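Local coordinates for protein glucuronoarabinoxylan endo-1,4-beta-xylanase (Clostridium papyrosolvens, PDB 4FMV) that acts as a family 30 endo-1,4-beta-xylanase, probably cleaving beta-1,4 linkages in xylan, this chain holding its (beta/alpha)8 barrel and accompanying beta domain, at residues S347-V352 and G362-V367. Residues are numbered along the deposited sequence; the frame is centred on the assembly and turned at random.
Sequences SVVSYV and GANIAV
Val348 and Ile365 pair through both backbone bonds of an antiparallel hydrogen-bonded pair: Val348 N reaches Ile365 O at 3.0 Å, and Ile365 N returns to Val348 O at 2.9 Å, almost straight at the hydrogen (175°). Their side chains share one face of this hairpin and cross obliquely. Val348 CG2 meets Ile365 CB at 4.0 Å. The other branch, CG1, lies beside the backbone N and anti to the carbonyl carbon (chi1 -52°) and touches Val367 CG2, the two valines crossing at about a right angle. Phe372 packs on Ile365 and Val367, and Phe384 on Ile365, tying this apolar row to the strands of the beta domain beside the barrel.

Toward Gly362, before Ile365 in the chain, the regular pairing is lost. Ser350 OG, chi1 68°, sits between its N and carbonyl carbon and comes tightly against Gly362, which has no CB to clash with it; its bond to Ala363 O is weak. The bond from Gly362 N to Ser350 O is doubtful, being very short and bent. Asn364 lies alongside Val349, pointing the same way, and its OD1 comes 3.3 Å from Val349 CG1, a polar atom against a methyl. Two good backbone bonds and apolar branches thus carry the pairing at Val348 and Ile365, while the Ser350 end, where 362-364 leaves regular strand geometry, rests on a weak and a doubtful contact.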
loop_
_atom_site.group_PDB
_atom_site.type_symbol
_atom_site.label_atom_id
_atom_site.label_comp_id
_atom_site.label_asym_id
_atom_site.label_seq_id
_atom_site.Cartn_x
_atom_site.Cartn_y
_atom_site.Cartn_z
ATOM N N SER A 347 -16.639 -17.838 -18.065
ATOM C CA SER A 347 -17.526 -17.583 -16.942
ATOM C C SER A 347 -16.730 -16.875 -15.844
ATOM O O SER A 347 -15.524 -16.652 -15.985
ATOM C CB SER A 347 -18.067 -18.900 -16.397
ATOM O OG SER A 347 -16.986 -19.707 -15.962
ATOM N N VAL A 348 -17.400 -16.531 -14.751
ATOM C CA VAL A 348 -16.715 -15.921 -13.618
ATOM C C VAL A 348 -17.311 -16.425 -12.299
ATOM O O VAL A 348 -18.453 -16.879 -12.257
ATOM C CB VAL A 348 -16.822 -14.369 -13.634
ATOM C CG1 VAL A 348 -16.375 -13.781 -14.998
ATOM C CG2 VAL A 348 -18.235 -13.938 -13.286
ATOM N N VAL A 349 -16.529 -16.320 -11.230
ATOM C CA VAL A 349 -17.005 -16.610 -9.896
ATOM C C VAL A 349 -16.883 -15.300 -9.143
ATOM O O VAL A 349 -16.169 -14.403 -9.572
ATOM C CB VAL A 349 -16.196 -17.744 -9.220
ATOM C CG1 VAL A 349 -16.186 -18.983 -10.106
ATOM C CG2 VAL A 349 -14.754 -17.296 -8.893
ATOM N N SER A 350 -17.628 -15.154 -8.057
ATOM C CA SER A 350 -17.656 -13.898 -7.340
ATOM C C SER A 350 -17.389 -14.117 -5.864
ATOM O O SER A 350 -17.567 -15.215 -5.340
ATOM C CB SER A 350 -19.006 -13.226 -7.511
ATOM O OG SER A 350 -20.008 -13.960 -6.849
ATOM N N TYR A 351 -16.952 -13.062 -5.206
ATOM C CA TYR A 351 -16.668 -13.101 -3.784
ATOM C C TYR A 351 -17.149 -11.771 -3.269
ATOM O O TYR A 351 -16.840 -10.735 -3.883
ATOM C CB TYR A 351 -15.162 -13.233 -3.545
ATOM C CG TYR A 351 -14.565 -14.493 -4.126
ATOM C CD1 TYR A 351 -14.548 -15.675 -3.396
ATOM C CD2 TYR A 351 -14.034 -14.505 -5.409
ATOM C CE1 TYR A 351 -14.015 -16.833 -3.919
ATOM C CE2 TYR A 351 -13.492 -15.668 -5.944
ATOM C CZ TYR A 351 -13.494 -16.827 -5.192
ATOM O OH TYR A 351 -12.948 -17.982 -5.700
ATOM N N VAL A 352 -17.883 -11.776 -2.153
ATOM C CA VAL A 352 -18.527 -10.541 -1.710
ATOM C C VAL A 352 -18.253 -10.228 -0.258
ATOM O O VAL A 352 -18.245 -11.122 0.581
ATOM C CB VAL A 352 -20.065 -10.566 -1.969
ATOM C CG1 VAL A 352 -20.722 -11.658 -1.169
ATOM C CG2 VAL A 352 -20.708 -9.202 -1.633
ATOM N N GLY A 362 -19.542 -16.207 -4.075
ATOM C CA GLY A 362 -20.776 -15.704 -4.642
ATOM C C GLY A 362 -21.335 -16.615 -5.708
ATOM O O GLY A 362 -20.968 -17.792 -5.801
ATOM N N ALA A 363 -22.214 -16.051 -6.530
ATOM C CA ALA A 363 -22.865 -16.806 -7.591
ATOM C C ALA A 363 -21.908 -17.006 -8.755
ATOM O O ALA A 363 -21.307 -16.043 -9.224
ATOM C CB ALA A 363 -24.118 -16.066 -8.059
ATOM N N ASN A 364 -21.750 -18.246 -9.210
ATOM C CA ASN A 364 -21.058 -18.494 -10.476
ATOM C C ASN A 364 -21.913 -17.983 -11.625
ATOM O O ASN A 364 -23.101 -18.299 -11.694
ATOM C CB ASN A 364 -20.786 -19.981 -10.678
ATOM C CG ASN A 364 -19.936 -20.566 -9.582
ATOM O OD1 ASN A 364 -19.149 -19.859 -8.956
ATOM N ND2 ASN A 364 -20.083 -21.867 -9.341
ATOM N N ILE A 365 -21.317 -17.199 -12.523
ATOM C CA ILE A 365 -22.086 -16.539 -13.578
ATOM C C ILE A 365 -21.542 -16.863 -14.972
ATOM O O ILE A 365 -20.348 -16.712 -15.228
ATOM C CB ILE A 365 -22.115 -14.998 -13.388
ATOM C CG1 ILE A 365 -22.373 -14.627 -11.923
ATOM C CG2 ILE A 365 -23.166 -14.340 -14.302
ATOM C CD1 ILE A 365 -22.281 -13.125 -11.654
ATOM N N ALA A 366 -22.427 -17.309 -15.867
ATOM C CA ALA A 366 -22.036 -17.582 -17.249
ATOM C C ALA A 366 -21.759 -16.282 -18.001
ATOM O O ALA A 366 -22.490 -15.304 -17.854
ATOM C CB ALA A 366 -23.116 -18.373 -17.958
ATOM N N VAL A 367 -20.699 -16.275 -18.801
ATOM C CA VAL A 367 -20.438 -15.156 -19.697
ATOM C C VAL A 367 -20.857 -15.504 -21.132
ATOM O O VAL A 367 -20.325 -16.419 -21.754
ATOM C CB VAL A 367 -18.967 -14.671 -19.623
ATOM C CG1 VAL A 367 -18.661 -13.688 -20.745
ATOM C CG2 VAL A 367 -18.694 -14.023 -18.277
#